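Local coordinates for protein putative oxidoreductase yhhX (Escherichia coli K-12, PDB 3F4L) that probably acts as an NADP-dependent oxidoreductase of the Gfo/Idh/MocA family, perhaps a scyllo-inositol dehydrogenase, at residues Ser199-Asn202 against Asp207-Phe210; Val276-Asn281 against Thr286-Met291. All blocks are in the same frame, centred on the assembly; numbering follows the deposited sequence.

Contact 1: residues Ser199-Asn202 against Asp207-Phe210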
ATOM      1  N   SER A 199      -1.671 -16.942   2.467  1.00 22.98           N
ATOM      2  CA  SER A 199      -2.897 -17.721   2.615  1.00 24.41           C
ATOM      3  C   SER A 199      -3.327 -17.470   4.061  1.00 22.16           C
ATOM      4  O   SER A 199      -2.771 -18.055   4.991  1.00 22.92           O
ATOM      5  CB  SER A 199      -2.606 -19.207   2.389  1.00 25.21           C
ATOM      6  OG  SER A 199      -3.787 -19.969   2.539  1.00 26.95           O
ATOM      7  N   LEU A 200      -4.308 -16.591   4.242  1.00 21.27           N
ATOM      8  CA  LEU A 200      -4.768 -16.200   5.573  1.00 21.32           C
ATOM      9  C   LEU A 200      -5.990 -16.895   6.166  1.00 20.46           C
ATOM     10  O   LEU A 200      -6.000 -17.228   7.345  1.00 21.26           O
ATOM     11  CB  LEU A 200      -5.037 -14.693   5.585  1.00 21.23           C
ATOM     12  CG  LEU A 200      -3.863 -13.751   5.316  1.00 20.40           C
ATOM     13  CD1 LEU A 200      -4.389 -12.322   5.204  1.00 21.19           C
ATOM     14  CD2 LEU A 200      -2.839 -13.857   6.429  1.00 20.65           C
ATOM     15  N   ARG A 201      -7.035 -17.071   5.365  1.00 19.56           N
ATOM     16  CA  ARG A 201      -8.265 -17.678   5.853  1.00 19.38           C
ATOM     17  C   ARG A 201      -8.152 -19.148   6.237  1.00 20.65           C
ATOM     18  O   ARG A 201      -8.650 -19.561   7.287  1.00 19.82           O
ATOM     19  CB  ARG A 201      -9.368 -17.506   4.815  1.00 20.70           C
ATOM     20  CG  ARG A 201      -9.767 -16.063   4.577  1.00 20.51           C
ATOM     21  CD  ARG A 201     -10.826 -15.982   3.503  1.00 20.53           C
ATOM     22  NE  ARG A 201     -10.351 -16.564   2.255  1.00 19.06           N
ATOM     23  CZ  ARG A 201     -11.110 -16.753   1.180  1.00 17.93           C
ATOM     24  NH1 ARG A 201     -12.388 -16.409   1.195  1.00 17.37           N
ATOM     25  NH2 ARG A 201     -10.581 -17.282   0.083  1.00 18.39           N
ATOM     26  N   ASN A 202      -7.519 -19.939   5.382  1.00 19.36           N
ATOM     27  CA  ASN A 202      -7.353 -21.364   5.650  1.00 20.65           C
ATOM     28  C   ASN A 202      -5.978 -21.786   5.174  1.00 20.24           C
ATOM     29  O   ASN A 202      -5.738 -21.877   3.969  1.00 21.80           O
ATOM     30  CB  ASN A 202      -8.414 -22.181   4.914  1.00 18.45           C
ATOM     31  CG  ASN A 202      -8.405 -23.638   5.329  1.00 17.78           C
ATOM     32  OD1 ASN A 202      -7.352 -24.189   5.650  1.00 19.84           O
ATOM     33  ND2 ASN A 202      -9.577 -24.276   5.310  1.00 15.58           N
ATOM     34  N   ASP A 207      -2.948 -19.376  -1.902  1.00 23.66           N
ATOM     35  CA  ASP A 207      -3.022 -17.974  -1.493  1.00 21.32           C
ATOM     36  C   ASP A 207      -4.370 -17.304  -1.767  1.00 19.85           C
ATOM     37  O   ASP A 207      -5.014 -17.563  -2.783  1.00 18.41           O
ATOM     38  CB  ASP A 207      -1.930 -17.174  -2.196  1.00 22.50           C
ATOM     39  CG  ASP A 207      -2.178 -17.041  -3.690  1.00 24.93           C
ATOM     40  OD1 ASP A 207      -1.962 -18.030  -4.429  1.00 20.27           O
ATOM     41  OD2 ASP A 207      -2.604 -15.945  -4.123  1.00 24.63           O
ATOM     42  N   ASP A 208      -4.784 -16.431  -0.852  1.00 18.46           N
ATOM     43  CA  ASP A 208      -6.036 -15.687  -0.991  1.00 20.43           C
ATOM     44  C   ASP A 208      -5.766 -14.214  -0.729  1.00 20.43           C
ATOM     45  O   ASP A 208      -6.685 -13.403  -0.630  1.00 20.66           O
ATOM     46  CB  ASP A 208      -7.084 -16.185   0.013  1.00 20.73           C
ATOM     47  CG  ASP A 208      -6.640 -16.018   1.459  1.00 23.53           C
ATOM     48  OD1 ASP A 208      -5.596 -15.376   1.713  1.00 21.13           O
ATOM     49  OD2 ASP A 208      -7.349 -16.532   2.348  1.00 20.61           O
ATOM     50  N   THR A 209      -4.487 -13.884  -0.627  1.00 20.28           N
ATOM     51  CA  THR A 209      -4.053 -12.528  -0.337  1.00 19.41           C
ATOM     52  C   THR A 209      -2.754 -12.253  -1.083  1.00 18.99           C
ATOM     53  O   THR A 209      -1.842 -13.078  -1.057  1.00 18.68           O
ATOM     54  CB  THR A 209      -3.770 -12.380   1.165  1.00 21.29           C
ATOM     55  OG1 THR A 209      -4.886 -12.890   1.905  1.00 18.35           O
ATOM     56  CG2 THR A 209      -3.521 -10.920   1.534  1.00 19.62           C
ATOM     57  N   PHE A 210      -2.671 -11.109  -1.752  1.00 15.14           N
ATOM     58  CA  PHE A 210      -1.451 -10.774  -2.457  1.00 15.92           C
ATOM     59  C   PHE A 210      -1.301  -9.295  -2.725  1.00 15.02           C
ATOM     60  O   PHE A 210      -2.275  -8.545  -2.744  1.00 14.89           O
ATOM     61  CB  PHE A 210      -1.350 -11.537  -3.789  1.00 15.86           C
ATOM     62  CG  PHE A 210      -2.287 -11.046  -4.861  1.00 14.18           C
ATOM     63  CD1 PHE A 210      -3.494 -11.692  -5.104  1.00 15.36           C
ATOM     64  CD2 PHE A 210      -1.959  -9.939  -5.634  1.00 17.78           C
ATOM     65  CE1 PHE A 210      -4.356 -11.244  -6.099  1.00 16.80           C
ATOM     66  CE2 PHE A 210      -2.819  -9.481  -6.633  1.00 15.97           C
ATOM     67  CZ  PHE A 210      -4.016 -10.131  -6.867  1.00 17.75           C
TER
HETATM   68  O   HOH W   1      -6.862 -19.168   2.703  1.00 21.98           O

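Contact 2: residues Val276-Asn281 against Thr286-Met291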
ATOM      1  N   VAL A 276     -12.414  11.272  -8.312  1.00 23.22           N
ATOM      2  CA  VAL A 276     -12.105  12.584  -7.769  1.00 22.67           C
ATOM      3  C   VAL A 276     -10.678  12.940  -8.124  1.00 23.74           C
ATOM      4  O   VAL A 276      -9.764  12.116  -8.022  1.00 23.36           O
ATOM      5  CB  VAL A 276     -12.301  12.628  -6.239  1.00 23.70           C
ATOM      6  CG1 VAL A 276     -11.921  13.995  -5.697  1.00 23.95           C
ATOM      7  CG2 VAL A 276     -13.761  12.336  -5.904  1.00 23.58           C
ATOM      8  N   LEU A 277     -10.504  14.180  -8.549  1.00 22.29           N
ATOM      9  CA  LEU A 277      -9.212  14.683  -8.955  1.00 22.22           C
ATOM     10  C   LEU A 277      -8.921  15.988  -8.214  1.00 21.18           C
ATOM     11  O   LEU A 277      -9.820  16.797  -7.962  1.00 20.53           O
ATOM     12  CB  LEU A 277      -9.248  14.920 -10.469  1.00 24.37           C
ATOM     13  CG  LEU A 277      -8.019  15.103 -11.353  1.00 29.27           C
ATOM     14  CD1 LEU A 277      -7.126  13.876 -11.304  1.00 29.42           C
ATOM     15  CD2 LEU A 277      -8.495  15.339 -12.784  1.00 28.67           C
ATOM     16  N   GLU A 278      -7.664  16.173  -7.837  1.00 21.45           N
ATOM     17  CA  GLU A 278      -7.236  17.394  -7.170  1.00 19.68           C
ATOM     18  C   GLU A 278      -5.821  17.614  -7.648  1.00 19.96           C
ATOM     19  O   GLU A 278      -4.931  16.812  -7.364  1.00 17.98           O
ATOM     20  CB  GLU A 278      -7.258  17.258  -5.643  1.00 20.40           C
ATOM     21  CG  GLU A 278      -7.038  18.597  -4.949  1.00 21.54           C
ATOM     22  CD  GLU A 278      -7.221  18.550  -3.439  1.00 24.13           C
ATOM     23  OE1 GLU A 278      -8.247  18.016  -2.970  1.00 24.05           O
ATOM     24  OE2 GLU A 278      -6.337  19.066  -2.721  1.00 24.16           O
ATOM     25  N   TYR A 279      -5.618  18.693  -8.395  1.00 20.29           N
ATOM     26  CA  TYR A 279      -4.302  18.990  -8.932  1.00 20.60           C
ATOM     27  C   TYR A 279      -4.003  20.483  -8.939  1.00 20.04           C
ATOM     28  O   TYR A 279      -4.900  21.323  -8.753  1.00 19.83           O
ATOM     29  CB  TYR A 279      -4.184  18.443 -10.356  1.00 21.25           C
ATOM     30  CG  TYR A 279      -5.168  19.067 -11.328  1.00 24.68           C
ATOM     31  CD1 TYR A 279      -6.491  18.637 -11.384  1.00 22.94           C
ATOM     32  CD2 TYR A 279      -4.772  20.097 -12.186  1.00 23.48           C
ATOM     33  CE1 TYR A 279      -7.397  19.209 -12.265  1.00 25.59           C
ATOM     34  CE2 TYR A 279      -5.672  20.678 -13.075  1.00 25.94           C
ATOM     35  CZ  TYR A 279      -6.983  20.227 -13.109  1.00 26.67           C
ATOM     36  OH  TYR A 279      -7.878  20.772 -13.995  1.00 27.91           O
ATOM     37  N   VAL A 280      -2.733  20.803  -9.154  1.00 18.30           N
ATOM     38  CA  VAL A 280      -2.282  22.189  -9.203  1.00 17.60           C
ATOM     39  C   VAL A 280      -2.152  22.566 -10.682  1.00 19.60           C
ATOM     40  O   VAL A 280      -1.370  21.950 -11.404  1.00 15.70           O
ATOM     41  CB  VAL A 280      -0.907  22.331  -8.507  1.00 18.72           C
ATOM     42  CG1 VAL A 280      -0.470  23.788  -8.486  1.00 18.56           C
ATOM     43  CG2 VAL A 280      -0.976  21.762  -7.089  1.00 16.48           C
ATOM     44  N   ASN A 281      -2.909  23.564 -11.140  1.00 20.99           N
ATOM     45  CA  ASN A 281      -2.829  23.953 -12.547  1.00 25.90           C
ATOM     46  C   ASN A 281      -1.588  24.782 -12.865  1.00 28.26           C
ATOM     47  O   ASN A 281      -0.806  25.118 -11.970  1.00 27.45           O
ATOM     48  CB  ASN A 281      -4.114  24.684 -13.004  1.00 25.58           C
ATOM     49  CG  ASN A 281      -4.333  26.044 -12.327  1.00 26.62           C
ATOM     50  OD1 ASN A 281      -5.432  26.601 -12.406  1.00 26.46           O
ATOM     51  ND2 ASN A 281      -3.300  26.588 -11.692  1.00 23.92           N
ATOM     52  N   THR A 286      -5.017  25.340  -6.898  1.00 23.39           N
ATOM     53  CA  THR A 286      -5.465  23.967  -6.715  1.00 23.74           C
ATOM     54  C   THR A 286      -6.868  23.827  -7.303  1.00 22.78           C
ATOM     55  O   THR A 286      -7.772  24.596  -6.966  1.00 22.14           O
ATOM     56  CB  THR A 286      -5.471  23.555  -5.220  1.00 23.67           C
ATOM     57  OG1 THR A 286      -4.124  23.329  -4.780  1.00 25.11           O
ATOM     58  CG2 THR A 286      -6.272  22.270  -5.016  1.00 23.41           C
ATOM     59  N   VAL A 287      -7.030  22.858  -8.200  1.00 22.06           N
ATOM     60  CA  VAL A 287      -8.309  22.610  -8.849  1.00 22.68           C
ATOM     61  C   VAL A 287      -8.895  21.254  -8.442  1.00 23.36           C
ATOM     62  O   VAL A 287      -8.191  20.246  -8.354  1.00 21.99           O
ATOM     63  CB  VAL A 287      -8.164  22.658 -10.393  1.00 22.85           C
ATOM     64  CG1 VAL A 287      -9.441  22.212 -11.064  1.00 22.03           C
ATOM     65  CG2 VAL A 287      -7.814  24.058 -10.827  1.00 22.23           C
ATOM     66  N   ARG A 288     -10.198  21.247  -8.198  1.00 23.03           N
ATOM     67  CA  ARG A 288     -10.901  20.044  -7.810  1.00 26.27           C
ATOM     68  C   ARG A 288     -11.847  19.669  -8.958  1.00 27.60           C
ATOM     69  O   ARG A 288     -12.559  20.525  -9.492  1.00 28.45           O
ATOM     70  CB  ARG A 288     -11.684  20.324  -6.530  1.00 27.70           C
ATOM     71  CG  ARG A 288     -11.915  19.129  -5.646  1.00 36.16           C
ATOM     72  CD  ARG A 288     -11.302  19.353  -4.267  1.00 37.15           C
ATOM     73  NE  ARG A 288     -11.678  18.294  -3.336  1.00 42.41           N
ATOM     74  CZ  ARG A 288     -11.430  17.000  -3.528  1.00 45.22           C
ATOM     75  NH1 ARG A 288     -10.799  16.598  -4.623  1.00 45.48           N
ATOM     76  NH2 ARG A 288     -11.816  16.107  -2.628  1.00 46.43           N
ATOM     77  N   GLU A 289     -11.847  18.394  -9.332  1.00 28.03           N
ATOM     78  CA  GLU A 289     -12.691  17.892 -10.410  1.00 29.01           C
ATOM     79  C   GLU A 289     -13.337  16.568 -10.021  1.00 29.00           C
ATOM     80  O   GLU A 289     -12.689  15.709  -9.426  1.00 28.24           O
ATOM     81  CB  GLU A 289     -11.855  17.626 -11.666  1.00 29.56           C
ATOM     82  CG  GLU A 289     -12.083  18.543 -12.833  1.00 30.32           C
ATOM     83  CD  GLU A 289     -11.603  17.922 -14.139  1.00 33.04           C
ATOM     84  OE1 GLU A 289     -12.418  17.264 -14.823  1.00 32.04           O
ATOM     85  OE2 GLU A 289     -10.406  18.075 -14.475  1.00 32.01           O
ATOM     86  N   GLU A 290     -14.612  16.406 -10.351  1.00 28.52           N
ATOM     87  CA  GLU A 290     -15.294  15.147 -10.093  1.00 29.68           C
ATOM     88  C   GLU A 290     -15.600  14.621 -11.477  1.00 29.88           C
ATOM     89  O   GLU A 290     -16.312  15.264 -12.244  1.00 28.96           O
ATOM     90  CB  GLU A 290     -16.584  15.339  -9.288  1.00 31.93           C
ATOM     91  CG  GLU A 290     -16.353  15.525  -7.790  1.00 34.96           C
ATOM     92  CD  GLU A 290     -17.565  15.149  -6.950  1.00 38.11           C
ATOM     93  OE1 GLU A 290     -18.678  15.621  -7.268  1.00 40.14           O
ATOM     94  OE2 GLU A 290     -17.401  14.387  -5.965  1.00 39.64           O
HETATM   95  N   MSE A 291     -15.024  13.467 -11.798  1.00 30.37           N
HETATM   96  CA  MSE A 291     -15.189  12.838 -13.106  1.00 30.24           C
HETATM   97  C   MSE A 291     -16.274  11.771 -13.097  1.00 30.37           C
HETATM   98  O   MSE A 291     -16.307  10.908 -12.214  1.00 28.19           O
HETATM   99  CB  MSE A 291     -13.882  12.163 -13.540  1.00 30.06           C
HETATM  100  CG  MSE A 291     -12.700  13.081 -13.740  1.00 30.90           C
HETATM  101 SE   MSE A 291     -11.033  12.076 -13.679  0.77 36.88          SE
HETATM  102  CE  MSE A 291     -11.120  11.198 -15.406  1.00 27.67           C
TER

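Contact 1: residues Ser199-Asn202 against Asp207-Phe210
The carboxylate of D208 reaches into the turn formed by S199-N202 and binds backbone and side chain there at once. OD1 takes the amide of L200, L200 N to D208 OD1 being 3.1 Å, in an almost straight bond that arrives on the syn side but 30° out of the carboxylate plane. D208 OD2 accepts R201 N through its syn lone pair at 3.1 Å. D208 OD2 also receives R201 NE at 3.0 Å, on the anti side and tilted from the carboxylate plane yet near the guanidinium plane, as a salt bridge. An aspartate suits the place because its short arm brings two acceptors to two successive amides; its CG sits between the backbone N and the carbonyl carbon (chi1 61°), a rotamer that points the carboxylate into the turn. R201 suits its own place because its long arm bends back (chi3 -59°) to pair by NE while NH1 reaches R157 O.

Further bonds fix the rotation of the carboxylate. T209, a beta-branched residue suited to a strand, donates from OG1 to D208 OD1 at 2.6 Å, from the face of the carboxylate opposite to that met by L200 N. A water donates to D208 OD2 at 2.7 Å and also to S199 OG, and accepts from N202 N, tying a third amide of the turn to the same group. Beside the polar cluster, L200 CD1 lies 3.4 Å from T209 OG1, the two side chains crossing at about a right angle.

Farther out, S199 OG bonds N205 O. The turn leads from strand 192-198 back into strand 209-216, at whose start D208 and T209 both face R198, a classic beta bulge; D207 OD2 accepts a hydrogen bond from F172 N near the start of helix 171-187.

Contact 2: residues Val276-Asn281 against Thr286-Met291
A beta hairpin pairs V276-N281 with T286-M291; L277-E289 and Y279-V287 are its hydrogen-bonded pairs, alternating with the non-hydrogen-bonded pairs V276-E290, E278-R288 and V280-T286. In the first hydrogen-bonded pair L277 N reaches E289 O at 2.8 Å and E289 N returns a bond to L277 O; in the second, V287 N meets Y279 O at 2.7 Å, nearly straight at 177°, and Y279 N bonds V287 O.

On the face carrying L277, Y279, V287 and E289, the tyrosine ring lies beside V287, whose CB sits over one ring face, 4.1 Å from the centroid, as a CH-pi contact. With chi1 at 62°, Y279 turns back over its own backbone and brings its ring alongside its cross-strand neighbour, with Y279 OH 3.6 Å from V287 CG1. A beta-branched valine suits this extended strand and offers the ring a compact apolar surface. Replacing Y279 by an alanine removes the ring and is likely to cost V287 CB its CH-pi partner and V287 CG1 the phenol end it packs on. L277 CD2 meets the selenium of M291 (selenomethionine) at 4.2 Å, while E289 OE2 forms a salt bridge with K142.

On the other, mixed face, shared with V276, V280, T286 and E290, E278 OE1 lies 3.4 Å from R288 NH1, above the guanidinium face, in a salt bridge of charge alone; E278 OE2 makes the stronger one, with K230 of the second subunit. Long, flexible R288 suits this exposed position.

Strand 286-291 is one of the two outermost strands of the mixed sheet within this chain; strand 275-280 is bonded to strand 243-247 on its other side, and M291 packs against helix 129-140.

Both contacts reach the same mixed sheet of the C-terminal alpha/beta domain, yet they lie far apart, with centres about 37 Å from each other. Contact 1 is buried and closes the connection between two inner strands of the sheet; contact 2 is a surface hairpin at an outer edge. Their chemistry follows: in contact 1 one carboxylate gathers backbone amides, an arginine and a water at an irregular turn, whereas in contact 2 regular backbone pairing does the joining, with a Y279-V287 contact on one face and an E278-R288 charge pair on the other. Each also approaches the second subunit, contact 1 through L200 and contact 2 more extensively.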